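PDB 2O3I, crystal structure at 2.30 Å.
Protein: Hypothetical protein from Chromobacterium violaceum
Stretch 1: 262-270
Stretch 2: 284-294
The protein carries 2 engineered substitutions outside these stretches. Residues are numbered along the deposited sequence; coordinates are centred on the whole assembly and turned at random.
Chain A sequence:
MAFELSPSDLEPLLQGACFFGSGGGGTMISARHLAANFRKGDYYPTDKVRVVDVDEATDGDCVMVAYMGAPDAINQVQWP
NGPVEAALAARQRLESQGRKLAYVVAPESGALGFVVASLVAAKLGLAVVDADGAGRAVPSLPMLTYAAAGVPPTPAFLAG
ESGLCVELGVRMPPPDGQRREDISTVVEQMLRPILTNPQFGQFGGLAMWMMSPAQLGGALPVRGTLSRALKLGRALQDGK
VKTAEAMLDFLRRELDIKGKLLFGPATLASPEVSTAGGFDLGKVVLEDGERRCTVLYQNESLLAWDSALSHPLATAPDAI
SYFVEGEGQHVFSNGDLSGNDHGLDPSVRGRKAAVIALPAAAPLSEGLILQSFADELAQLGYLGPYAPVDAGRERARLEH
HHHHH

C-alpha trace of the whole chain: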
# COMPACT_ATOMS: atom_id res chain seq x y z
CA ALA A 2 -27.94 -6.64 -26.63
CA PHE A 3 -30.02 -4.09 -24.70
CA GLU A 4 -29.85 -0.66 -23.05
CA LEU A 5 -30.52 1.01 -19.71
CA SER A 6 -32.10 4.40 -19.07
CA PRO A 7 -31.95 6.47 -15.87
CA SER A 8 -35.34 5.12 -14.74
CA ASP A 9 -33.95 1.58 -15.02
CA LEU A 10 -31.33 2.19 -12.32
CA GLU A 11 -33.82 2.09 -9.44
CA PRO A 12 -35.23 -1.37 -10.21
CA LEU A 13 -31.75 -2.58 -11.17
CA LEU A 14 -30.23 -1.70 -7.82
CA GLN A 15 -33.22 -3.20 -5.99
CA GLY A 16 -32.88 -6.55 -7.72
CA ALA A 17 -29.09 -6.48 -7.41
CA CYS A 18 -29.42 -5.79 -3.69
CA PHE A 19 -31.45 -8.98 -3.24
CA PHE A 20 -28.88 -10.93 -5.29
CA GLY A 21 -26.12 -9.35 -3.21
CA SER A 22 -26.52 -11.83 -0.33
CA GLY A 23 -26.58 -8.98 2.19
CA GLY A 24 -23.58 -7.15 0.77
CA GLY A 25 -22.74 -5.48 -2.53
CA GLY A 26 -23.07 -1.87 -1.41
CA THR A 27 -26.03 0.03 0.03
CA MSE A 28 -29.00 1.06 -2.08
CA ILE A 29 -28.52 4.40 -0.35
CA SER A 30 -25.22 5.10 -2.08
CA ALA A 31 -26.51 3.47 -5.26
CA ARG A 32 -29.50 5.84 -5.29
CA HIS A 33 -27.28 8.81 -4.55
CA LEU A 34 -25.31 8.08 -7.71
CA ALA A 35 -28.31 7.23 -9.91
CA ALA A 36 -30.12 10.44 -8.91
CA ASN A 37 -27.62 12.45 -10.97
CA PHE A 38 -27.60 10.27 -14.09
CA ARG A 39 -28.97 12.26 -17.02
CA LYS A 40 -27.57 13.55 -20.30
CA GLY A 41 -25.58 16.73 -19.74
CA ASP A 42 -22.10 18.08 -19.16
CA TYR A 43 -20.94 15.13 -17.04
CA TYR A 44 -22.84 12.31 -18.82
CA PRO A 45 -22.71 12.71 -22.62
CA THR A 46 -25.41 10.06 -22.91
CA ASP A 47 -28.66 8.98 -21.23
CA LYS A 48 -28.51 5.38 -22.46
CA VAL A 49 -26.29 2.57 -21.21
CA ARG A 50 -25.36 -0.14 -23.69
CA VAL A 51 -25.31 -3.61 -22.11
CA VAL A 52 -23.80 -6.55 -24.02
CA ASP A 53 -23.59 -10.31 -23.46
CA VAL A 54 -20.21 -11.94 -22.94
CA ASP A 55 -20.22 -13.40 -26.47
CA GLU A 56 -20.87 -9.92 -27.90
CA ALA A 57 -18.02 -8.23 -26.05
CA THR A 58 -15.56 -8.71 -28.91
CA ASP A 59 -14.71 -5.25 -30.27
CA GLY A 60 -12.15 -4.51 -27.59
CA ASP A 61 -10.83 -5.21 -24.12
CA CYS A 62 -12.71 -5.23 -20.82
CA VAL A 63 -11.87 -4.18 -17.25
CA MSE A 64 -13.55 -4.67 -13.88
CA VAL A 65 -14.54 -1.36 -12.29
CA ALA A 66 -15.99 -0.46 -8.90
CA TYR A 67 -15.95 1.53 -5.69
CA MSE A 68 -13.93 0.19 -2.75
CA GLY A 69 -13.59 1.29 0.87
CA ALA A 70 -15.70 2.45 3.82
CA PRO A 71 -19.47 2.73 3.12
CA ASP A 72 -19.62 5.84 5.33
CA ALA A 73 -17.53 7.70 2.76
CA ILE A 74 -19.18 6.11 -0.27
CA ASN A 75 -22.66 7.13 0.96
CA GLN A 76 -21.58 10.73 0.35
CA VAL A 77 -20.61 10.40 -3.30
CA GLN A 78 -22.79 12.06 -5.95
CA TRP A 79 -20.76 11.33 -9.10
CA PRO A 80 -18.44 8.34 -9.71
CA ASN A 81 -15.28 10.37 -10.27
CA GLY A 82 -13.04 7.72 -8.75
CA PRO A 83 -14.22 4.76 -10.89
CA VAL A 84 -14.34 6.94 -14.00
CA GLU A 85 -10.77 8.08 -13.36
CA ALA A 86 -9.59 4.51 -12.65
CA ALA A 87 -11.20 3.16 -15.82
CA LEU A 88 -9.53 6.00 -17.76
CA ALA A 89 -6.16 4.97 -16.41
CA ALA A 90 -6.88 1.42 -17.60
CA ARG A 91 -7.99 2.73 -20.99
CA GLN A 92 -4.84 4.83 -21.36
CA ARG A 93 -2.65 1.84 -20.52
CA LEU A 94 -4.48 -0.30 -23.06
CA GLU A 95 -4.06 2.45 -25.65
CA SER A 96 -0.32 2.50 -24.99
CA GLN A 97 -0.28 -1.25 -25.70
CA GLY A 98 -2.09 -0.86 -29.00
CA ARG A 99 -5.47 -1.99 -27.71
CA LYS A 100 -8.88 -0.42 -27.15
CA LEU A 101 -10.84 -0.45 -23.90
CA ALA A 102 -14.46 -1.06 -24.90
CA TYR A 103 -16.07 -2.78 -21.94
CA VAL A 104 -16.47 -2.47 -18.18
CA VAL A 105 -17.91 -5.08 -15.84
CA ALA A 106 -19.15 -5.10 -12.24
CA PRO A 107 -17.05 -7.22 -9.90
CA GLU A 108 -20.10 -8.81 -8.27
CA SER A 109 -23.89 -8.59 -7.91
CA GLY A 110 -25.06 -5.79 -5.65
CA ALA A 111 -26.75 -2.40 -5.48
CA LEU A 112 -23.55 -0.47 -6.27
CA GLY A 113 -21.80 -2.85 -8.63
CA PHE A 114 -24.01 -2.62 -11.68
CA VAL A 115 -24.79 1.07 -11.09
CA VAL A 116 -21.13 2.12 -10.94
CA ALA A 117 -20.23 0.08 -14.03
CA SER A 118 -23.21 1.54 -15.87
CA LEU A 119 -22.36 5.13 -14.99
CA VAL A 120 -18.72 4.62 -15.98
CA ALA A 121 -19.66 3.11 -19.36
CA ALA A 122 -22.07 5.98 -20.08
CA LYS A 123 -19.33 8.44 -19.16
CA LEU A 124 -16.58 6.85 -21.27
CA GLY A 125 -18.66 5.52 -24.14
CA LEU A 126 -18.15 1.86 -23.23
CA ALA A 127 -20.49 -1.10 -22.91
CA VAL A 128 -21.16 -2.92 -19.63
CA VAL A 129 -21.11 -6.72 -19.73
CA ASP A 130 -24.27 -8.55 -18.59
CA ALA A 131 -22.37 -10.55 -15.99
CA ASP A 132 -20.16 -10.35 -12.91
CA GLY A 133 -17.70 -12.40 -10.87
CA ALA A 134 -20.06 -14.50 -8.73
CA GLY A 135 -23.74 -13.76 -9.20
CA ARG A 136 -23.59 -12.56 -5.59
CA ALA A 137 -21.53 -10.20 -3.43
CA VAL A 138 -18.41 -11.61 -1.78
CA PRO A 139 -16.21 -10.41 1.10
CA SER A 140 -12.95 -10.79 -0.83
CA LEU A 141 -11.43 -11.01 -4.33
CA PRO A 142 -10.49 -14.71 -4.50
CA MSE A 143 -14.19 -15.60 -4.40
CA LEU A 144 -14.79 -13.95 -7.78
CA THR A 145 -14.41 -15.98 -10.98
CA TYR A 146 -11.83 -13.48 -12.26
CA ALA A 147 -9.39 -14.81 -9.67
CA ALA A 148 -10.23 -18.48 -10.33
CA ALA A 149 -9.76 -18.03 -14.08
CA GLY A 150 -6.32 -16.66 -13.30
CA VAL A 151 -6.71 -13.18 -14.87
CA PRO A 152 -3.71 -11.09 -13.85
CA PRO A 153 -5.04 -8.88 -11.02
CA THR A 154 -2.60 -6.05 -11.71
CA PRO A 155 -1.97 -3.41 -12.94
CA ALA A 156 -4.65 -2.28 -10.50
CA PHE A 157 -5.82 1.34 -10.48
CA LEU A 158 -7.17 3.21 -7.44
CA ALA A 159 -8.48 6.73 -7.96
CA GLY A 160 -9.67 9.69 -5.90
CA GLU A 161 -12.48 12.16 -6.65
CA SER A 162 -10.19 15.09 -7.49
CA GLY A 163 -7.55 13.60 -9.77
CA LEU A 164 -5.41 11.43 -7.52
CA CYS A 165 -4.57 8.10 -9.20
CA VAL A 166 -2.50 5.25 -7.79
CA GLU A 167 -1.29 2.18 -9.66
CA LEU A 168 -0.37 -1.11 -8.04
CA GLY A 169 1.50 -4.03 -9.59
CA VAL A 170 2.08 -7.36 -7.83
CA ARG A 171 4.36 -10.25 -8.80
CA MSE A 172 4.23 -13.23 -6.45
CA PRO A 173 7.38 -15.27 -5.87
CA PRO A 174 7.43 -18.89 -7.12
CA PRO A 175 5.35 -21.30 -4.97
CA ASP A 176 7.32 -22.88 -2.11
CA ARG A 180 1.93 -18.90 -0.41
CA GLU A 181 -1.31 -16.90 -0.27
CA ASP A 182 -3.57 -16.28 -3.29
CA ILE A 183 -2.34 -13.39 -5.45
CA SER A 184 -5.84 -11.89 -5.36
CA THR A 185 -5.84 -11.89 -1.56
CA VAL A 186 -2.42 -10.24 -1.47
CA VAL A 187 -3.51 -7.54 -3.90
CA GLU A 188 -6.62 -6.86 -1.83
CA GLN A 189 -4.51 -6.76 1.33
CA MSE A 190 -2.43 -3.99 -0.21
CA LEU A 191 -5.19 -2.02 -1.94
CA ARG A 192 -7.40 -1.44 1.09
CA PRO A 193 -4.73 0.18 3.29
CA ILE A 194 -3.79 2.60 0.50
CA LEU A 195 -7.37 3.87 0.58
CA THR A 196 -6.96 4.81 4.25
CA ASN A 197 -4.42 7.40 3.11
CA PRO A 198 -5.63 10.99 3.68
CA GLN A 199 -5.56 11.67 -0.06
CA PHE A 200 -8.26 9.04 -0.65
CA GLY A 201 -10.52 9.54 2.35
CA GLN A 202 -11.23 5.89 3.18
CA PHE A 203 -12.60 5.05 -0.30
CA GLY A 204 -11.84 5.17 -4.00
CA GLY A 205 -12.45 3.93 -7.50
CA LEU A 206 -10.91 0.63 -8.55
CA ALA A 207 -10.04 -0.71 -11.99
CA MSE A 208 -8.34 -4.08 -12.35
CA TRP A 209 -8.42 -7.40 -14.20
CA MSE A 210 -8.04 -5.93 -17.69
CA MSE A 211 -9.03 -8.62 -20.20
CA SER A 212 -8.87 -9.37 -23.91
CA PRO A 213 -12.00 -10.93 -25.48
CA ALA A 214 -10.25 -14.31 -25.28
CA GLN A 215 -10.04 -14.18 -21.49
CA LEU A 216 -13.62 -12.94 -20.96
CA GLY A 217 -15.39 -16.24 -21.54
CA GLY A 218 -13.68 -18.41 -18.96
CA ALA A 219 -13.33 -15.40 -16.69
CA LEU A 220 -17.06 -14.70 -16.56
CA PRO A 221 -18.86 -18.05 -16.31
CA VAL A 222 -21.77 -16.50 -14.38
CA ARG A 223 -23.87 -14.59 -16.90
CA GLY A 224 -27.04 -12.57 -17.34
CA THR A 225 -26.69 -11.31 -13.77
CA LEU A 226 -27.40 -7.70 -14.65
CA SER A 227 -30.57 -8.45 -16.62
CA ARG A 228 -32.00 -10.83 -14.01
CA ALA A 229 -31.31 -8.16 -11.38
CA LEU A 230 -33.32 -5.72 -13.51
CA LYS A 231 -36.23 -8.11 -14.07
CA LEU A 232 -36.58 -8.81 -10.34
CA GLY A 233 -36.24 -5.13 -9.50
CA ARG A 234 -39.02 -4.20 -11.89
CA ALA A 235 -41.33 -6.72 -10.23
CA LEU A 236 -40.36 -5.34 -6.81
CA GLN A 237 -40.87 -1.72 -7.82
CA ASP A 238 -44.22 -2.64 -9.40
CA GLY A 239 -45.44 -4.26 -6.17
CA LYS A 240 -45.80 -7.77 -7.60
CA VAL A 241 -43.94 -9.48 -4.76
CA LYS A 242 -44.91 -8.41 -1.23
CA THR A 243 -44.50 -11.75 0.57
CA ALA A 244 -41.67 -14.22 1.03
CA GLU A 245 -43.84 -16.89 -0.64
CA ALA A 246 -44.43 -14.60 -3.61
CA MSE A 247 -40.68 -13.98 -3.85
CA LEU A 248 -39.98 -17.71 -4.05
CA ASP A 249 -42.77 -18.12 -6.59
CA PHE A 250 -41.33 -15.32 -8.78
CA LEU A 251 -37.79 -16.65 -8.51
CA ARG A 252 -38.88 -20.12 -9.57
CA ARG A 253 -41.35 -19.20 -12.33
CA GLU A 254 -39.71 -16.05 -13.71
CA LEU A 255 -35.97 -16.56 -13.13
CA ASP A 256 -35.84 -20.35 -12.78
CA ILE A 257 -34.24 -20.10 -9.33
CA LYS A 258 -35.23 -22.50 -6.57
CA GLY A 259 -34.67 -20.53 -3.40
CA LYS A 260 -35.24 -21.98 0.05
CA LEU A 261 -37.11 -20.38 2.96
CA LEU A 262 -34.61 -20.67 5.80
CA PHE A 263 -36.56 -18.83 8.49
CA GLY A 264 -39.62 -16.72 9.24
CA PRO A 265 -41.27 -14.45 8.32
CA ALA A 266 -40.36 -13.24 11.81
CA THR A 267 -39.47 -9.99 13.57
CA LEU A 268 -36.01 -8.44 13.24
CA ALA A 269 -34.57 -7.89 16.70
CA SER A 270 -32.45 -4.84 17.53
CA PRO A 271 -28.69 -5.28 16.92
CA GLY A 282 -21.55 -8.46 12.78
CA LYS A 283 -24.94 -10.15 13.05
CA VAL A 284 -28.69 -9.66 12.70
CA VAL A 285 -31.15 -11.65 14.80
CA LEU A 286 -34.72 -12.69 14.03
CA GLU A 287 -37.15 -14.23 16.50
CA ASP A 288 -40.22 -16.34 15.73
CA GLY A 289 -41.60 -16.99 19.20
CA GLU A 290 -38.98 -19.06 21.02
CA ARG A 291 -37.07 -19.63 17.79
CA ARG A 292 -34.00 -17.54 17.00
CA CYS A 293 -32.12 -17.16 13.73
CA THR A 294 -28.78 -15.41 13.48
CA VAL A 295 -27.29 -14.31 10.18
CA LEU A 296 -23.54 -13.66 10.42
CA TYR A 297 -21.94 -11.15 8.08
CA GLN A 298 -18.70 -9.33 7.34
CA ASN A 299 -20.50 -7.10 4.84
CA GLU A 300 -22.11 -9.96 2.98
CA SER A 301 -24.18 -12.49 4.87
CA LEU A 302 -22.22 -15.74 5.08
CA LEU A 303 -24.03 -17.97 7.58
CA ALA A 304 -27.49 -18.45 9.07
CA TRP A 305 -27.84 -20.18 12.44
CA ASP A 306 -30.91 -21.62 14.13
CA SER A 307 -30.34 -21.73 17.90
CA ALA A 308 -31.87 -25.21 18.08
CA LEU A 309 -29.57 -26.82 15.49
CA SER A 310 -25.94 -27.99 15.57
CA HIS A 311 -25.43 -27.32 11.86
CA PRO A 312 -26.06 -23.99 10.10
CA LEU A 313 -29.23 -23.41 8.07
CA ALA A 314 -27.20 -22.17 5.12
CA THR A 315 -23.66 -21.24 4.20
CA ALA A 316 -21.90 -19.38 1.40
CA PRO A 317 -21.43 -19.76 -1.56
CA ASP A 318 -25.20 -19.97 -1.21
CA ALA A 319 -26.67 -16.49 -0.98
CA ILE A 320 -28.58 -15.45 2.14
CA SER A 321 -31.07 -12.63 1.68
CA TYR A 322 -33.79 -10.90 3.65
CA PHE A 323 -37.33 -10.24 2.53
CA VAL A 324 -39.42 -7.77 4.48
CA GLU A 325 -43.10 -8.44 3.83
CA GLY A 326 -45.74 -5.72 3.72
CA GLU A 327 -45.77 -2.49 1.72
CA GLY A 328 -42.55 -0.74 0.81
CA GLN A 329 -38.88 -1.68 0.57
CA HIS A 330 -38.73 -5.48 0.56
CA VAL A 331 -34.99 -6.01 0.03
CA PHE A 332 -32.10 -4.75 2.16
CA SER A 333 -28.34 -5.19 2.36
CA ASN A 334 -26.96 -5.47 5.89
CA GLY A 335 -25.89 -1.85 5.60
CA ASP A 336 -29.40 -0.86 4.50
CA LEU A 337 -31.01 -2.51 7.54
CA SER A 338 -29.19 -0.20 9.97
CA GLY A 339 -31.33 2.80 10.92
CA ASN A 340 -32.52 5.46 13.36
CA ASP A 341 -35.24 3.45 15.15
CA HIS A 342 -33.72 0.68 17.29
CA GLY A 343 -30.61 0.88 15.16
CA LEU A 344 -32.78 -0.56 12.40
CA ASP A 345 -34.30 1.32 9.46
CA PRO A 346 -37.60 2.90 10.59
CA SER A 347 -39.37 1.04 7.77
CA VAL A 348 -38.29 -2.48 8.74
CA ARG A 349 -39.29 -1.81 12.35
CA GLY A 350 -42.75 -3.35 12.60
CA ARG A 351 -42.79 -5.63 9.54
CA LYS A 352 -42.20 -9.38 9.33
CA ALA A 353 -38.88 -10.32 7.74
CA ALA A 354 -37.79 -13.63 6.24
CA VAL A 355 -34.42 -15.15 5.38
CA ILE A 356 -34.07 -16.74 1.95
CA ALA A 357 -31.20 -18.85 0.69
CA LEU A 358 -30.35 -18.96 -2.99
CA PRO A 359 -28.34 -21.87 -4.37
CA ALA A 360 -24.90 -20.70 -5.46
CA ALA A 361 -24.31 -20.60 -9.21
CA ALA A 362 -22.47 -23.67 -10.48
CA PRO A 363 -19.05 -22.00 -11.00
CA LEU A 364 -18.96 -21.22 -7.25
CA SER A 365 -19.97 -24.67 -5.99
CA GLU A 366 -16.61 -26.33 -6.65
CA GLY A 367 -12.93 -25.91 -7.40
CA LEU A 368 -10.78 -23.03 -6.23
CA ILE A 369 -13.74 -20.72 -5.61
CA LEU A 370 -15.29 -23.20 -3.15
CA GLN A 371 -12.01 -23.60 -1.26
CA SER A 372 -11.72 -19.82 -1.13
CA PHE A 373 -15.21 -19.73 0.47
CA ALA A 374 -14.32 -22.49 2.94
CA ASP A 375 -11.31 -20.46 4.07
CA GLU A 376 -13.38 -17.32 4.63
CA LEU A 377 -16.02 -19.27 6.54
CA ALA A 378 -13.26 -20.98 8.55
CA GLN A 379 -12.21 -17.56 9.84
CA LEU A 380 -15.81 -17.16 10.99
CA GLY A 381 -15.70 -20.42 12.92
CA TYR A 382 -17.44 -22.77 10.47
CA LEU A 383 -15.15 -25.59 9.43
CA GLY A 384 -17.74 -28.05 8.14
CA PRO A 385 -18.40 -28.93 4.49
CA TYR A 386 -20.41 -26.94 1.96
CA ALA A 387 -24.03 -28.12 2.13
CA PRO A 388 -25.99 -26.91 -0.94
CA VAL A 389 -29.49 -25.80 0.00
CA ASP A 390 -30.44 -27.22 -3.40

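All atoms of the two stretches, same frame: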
# COMPACT_ATOMS: atom_id res chain seq x y z
N LEU A 262 -35.38 -20.21 4.66
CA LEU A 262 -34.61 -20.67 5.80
C LEU A 262 -35.29 -20.36 7.13
O LEU A 262 -35.22 -21.16 8.06
CB LEU A 262 -33.23 -20.02 5.82
CG LEU A 262 -32.30 -20.23 4.64
CD1 LEU A 262 -31.00 -19.49 4.93
CD2 LEU A 262 -32.04 -21.71 4.42
N PHE A 263 -35.94 -19.21 7.22
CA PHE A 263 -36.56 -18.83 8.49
C PHE A 263 -37.59 -17.72 8.35
O PHE A 263 -37.51 -16.88 7.45
CB PHE A 263 -35.43 -18.41 9.44
CG PHE A 263 -35.87 -18.11 10.84
CD1 PHE A 263 -36.26 -16.83 11.22
CD2 PHE A 263 -35.85 -19.12 11.81
CE1 PHE A 263 -36.61 -16.55 12.54
CE2 PHE A 263 -36.20 -18.85 13.13
CZ PHE A 263 -36.58 -17.56 13.50
N GLY A 264 -38.58 -17.74 9.24
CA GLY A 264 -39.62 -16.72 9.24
C GLY A 264 -40.77 -16.92 8.26
O GLY A 264 -41.04 -18.04 7.83
N PRO A 265 -41.48 -15.84 7.89
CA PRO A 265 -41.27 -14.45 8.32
C PRO A 265 -41.38 -14.23 9.83
O PRO A 265 -42.33 -14.70 10.47
CB PRO A 265 -42.33 -13.67 7.53
CG PRO A 265 -43.40 -14.69 7.30
CD PRO A 265 -42.62 -15.93 6.96
N ALA A 266 -40.41 -13.53 10.39
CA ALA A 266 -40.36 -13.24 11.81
C ALA A 266 -40.05 -11.77 12.03
O ALA A 266 -40.05 -10.98 11.09
CB ALA A 266 -39.30 -14.10 12.48
N THR A 267 -39.77 -11.39 13.27
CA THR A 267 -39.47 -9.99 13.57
C THR A 267 -37.97 -9.77 13.80
O THR A 267 -37.34 -10.50 14.57
CB THR A 267 -40.25 -9.50 14.80
OG1 THR A 267 -39.65 -10.01 16.00
CG2 THR A 267 -41.69 -9.97 14.73
N LEU A 268 -37.42 -8.78 13.11
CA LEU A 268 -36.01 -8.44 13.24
C LEU A 268 -35.77 -7.81 14.60
O LEU A 268 -36.37 -6.79 14.93
CB LEU A 268 -35.58 -7.45 12.16
CG LEU A 268 -35.47 -7.91 10.70
CD1 LEU A 268 -35.34 -6.69 9.81
CD2 LEU A 268 -34.28 -8.83 10.54
N ALA A 269 -34.89 -8.42 15.38
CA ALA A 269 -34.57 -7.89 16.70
C ALA A 269 -33.57 -6.75 16.51
O ALA A 269 -33.00 -6.58 15.43
CB ALA A 269 -33.98 -8.98 17.58
N SER A 270 -33.38 -5.96 17.57
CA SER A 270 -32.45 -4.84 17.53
C SER A 270 -31.02 -5.36 17.67
O SER A 270 -30.74 -6.24 18.49
CB SER A 270 -32.77 -3.85 18.66
N VAL A 284 -27.31 -10.13 12.61
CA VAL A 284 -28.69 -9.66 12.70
C VAL A 284 -29.46 -10.86 13.25
O VAL A 284 -29.23 -12.00 12.84
CB VAL A 284 -29.27 -9.23 11.33
CG1 VAL A 284 -28.41 -8.13 10.71
CG2 VAL A 284 -29.38 -10.41 10.40
N VAL A 285 -30.37 -10.60 14.18
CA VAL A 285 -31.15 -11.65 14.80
C VAL A 285 -32.63 -11.51 14.50
O VAL A 285 -33.16 -10.41 14.43
CB VAL A 285 -30.94 -11.66 16.33
CG1 VAL A 285 -31.61 -12.88 16.96
CG2 VAL A 285 -29.44 -11.63 16.64
N LEU A 286 -33.29 -12.65 14.30
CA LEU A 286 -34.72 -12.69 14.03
C LEU A 286 -35.35 -13.70 14.97
O LEU A 286 -34.82 -14.80 15.15
CB LEU A 286 -34.99 -13.12 12.58
CG LEU A 286 -34.50 -12.24 11.43
CD1 LEU A 286 -32.99 -12.34 11.29
CD2 LEU A 286 -35.18 -12.68 10.15
N GLU A 287 -36.47 -13.33 15.58
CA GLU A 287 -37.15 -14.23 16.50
C GLU A 287 -38.55 -14.57 16.01
O GLU A 287 -39.29 -13.72 15.52
CB GLU A 287 -37.21 -13.60 17.90
CG GLU A 287 -35.85 -13.53 18.58
CD GLU A 287 -35.94 -13.15 20.05
OE1 GLU A 287 -36.35 -12.01 20.36
OE2 GLU A 287 -35.61 -14.01 20.91
N ASP A 288 -38.92 -15.84 16.15
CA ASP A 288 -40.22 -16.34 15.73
C ASP A 288 -40.88 -17.08 16.89
O ASP A 288 -41.27 -18.23 16.76
CB ASP A 288 -40.04 -17.28 14.53
CG ASP A 288 -41.36 -17.78 13.97
OD1 ASP A 288 -42.24 -16.94 13.67
OD2 ASP A 288 -41.53 -19.01 13.84
N GLY A 289 -40.99 -16.39 18.02
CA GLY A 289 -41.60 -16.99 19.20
C GLY A 289 -40.83 -18.20 19.67
O GLY A 289 -41.15 -19.33 19.29
N GLU A 290 -39.82 -17.98 20.51
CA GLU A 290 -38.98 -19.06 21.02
C GLU A 290 -38.38 -19.83 19.85
O GLU A 290 -38.51 -21.05 19.74
CB GLU A 290 -39.80 -19.99 21.92
N ARG A 291 -37.71 -19.09 18.98
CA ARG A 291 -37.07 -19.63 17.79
C ARG A 291 -36.21 -18.50 17.24
O ARG A 291 -36.72 -17.56 16.64
CB ARG A 291 -38.12 -20.03 16.76
CG ARG A 291 -38.36 -21.52 16.68
CD ARG A 291 -37.48 -22.15 15.61
NE ARG A 291 -37.36 -23.59 15.78
CZ ARG A 291 -37.00 -24.43 14.81
NH1 ARG A 291 -36.73 -23.97 13.59
NH2 ARG A 291 -36.90 -25.73 15.06
N ARG A 292 -34.90 -18.59 17.46
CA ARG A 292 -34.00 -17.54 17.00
C ARG A 292 -33.12 -17.93 15.81
O ARG A 292 -32.63 -19.06 15.71
CB ARG A 292 -33.12 -17.07 18.16
N CYS A 293 -32.94 -16.98 14.91
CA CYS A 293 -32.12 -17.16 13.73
C CYS A 293 -31.10 -16.04 13.71
O CYS A 293 -31.44 -14.87 13.87
CB CYS A 293 -32.96 -17.10 12.45
SG CYS A 293 -31.96 -17.16 10.94
N THR A 294 -29.84 -16.40 13.52
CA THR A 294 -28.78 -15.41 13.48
C THR A 294 -28.05 -15.49 12.15
O THR A 294 -27.57 -16.55 11.75
CB THR A 294 -27.78 -15.62 14.63
OG1 THR A 294 -28.50 -15.76 15.86
CG2 THR A 294 -26.82 -14.45 14.73

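The centre of the contact is Phe263, a buried residue whose CA-to-CB bond points toward the second stretch. With chi1 in the t well, its ring lies against the hairpin formed by strands 284-287 and 292-294. Cys293 CB sits almost squarely over one ring face, 3.4 Å from the centroid of the Phe263 ring and 7° off its normal, a CH-pi contact; the CB methylene offers its C-H to the pi cloud, while Cys293 SG lies obliquely, 4.5 Å from the centroid of the Phe263 ring, and the modestly polar thiol is at home in this buried site. Leu286 adds apolar packing, with Phe263 CE1 3.8 Å from Leu286 CB. At the ring edge, Phe263 CZ lies 3.1 Å from Arg291 O, so the weakly positive rim of the aromatic ring meets a carbonyl oxygen.

Leu286 links this cluster to the neighbouring strand. Its side chain shares a sheet face with that of Leu268, and Leu268 CD2 comes within 3.5 Å of Leu286 CG. Ala266, also buried, brings its CB 3.1 Å from Glu287 O, a close approach that leaves little room beyond the methyl group. Farther along, Ala269 CB rests 4.2 Å from Val285 CB.

Antiparallel backbone pairing fixes this register. Thr267 and Glu287 exchange two hydrogen bonds, Thr267 N to Glu287 O at 3.3 Å and Glu287 N to Thr267 O at 3.1 Å; Ala269 N donates a third to Val285 O at 2.8 Å. Between them, Leu268 and Leu286 form a non-hydrogen-bonded pair, their CA atoms 4.5 Å apart.

On the opposite sheet face, Thr267 and Glu287 are exposed, where polar groups can remain solvated. Asp288 completes the edge: its CB packs 3.6 Å from Phe263 CZ, while its carboxylate is free of any hydrogen bond to the first stretch. The contact thus combines an aromatic anchor with backbone pairing, burying 584 Å² over both sides.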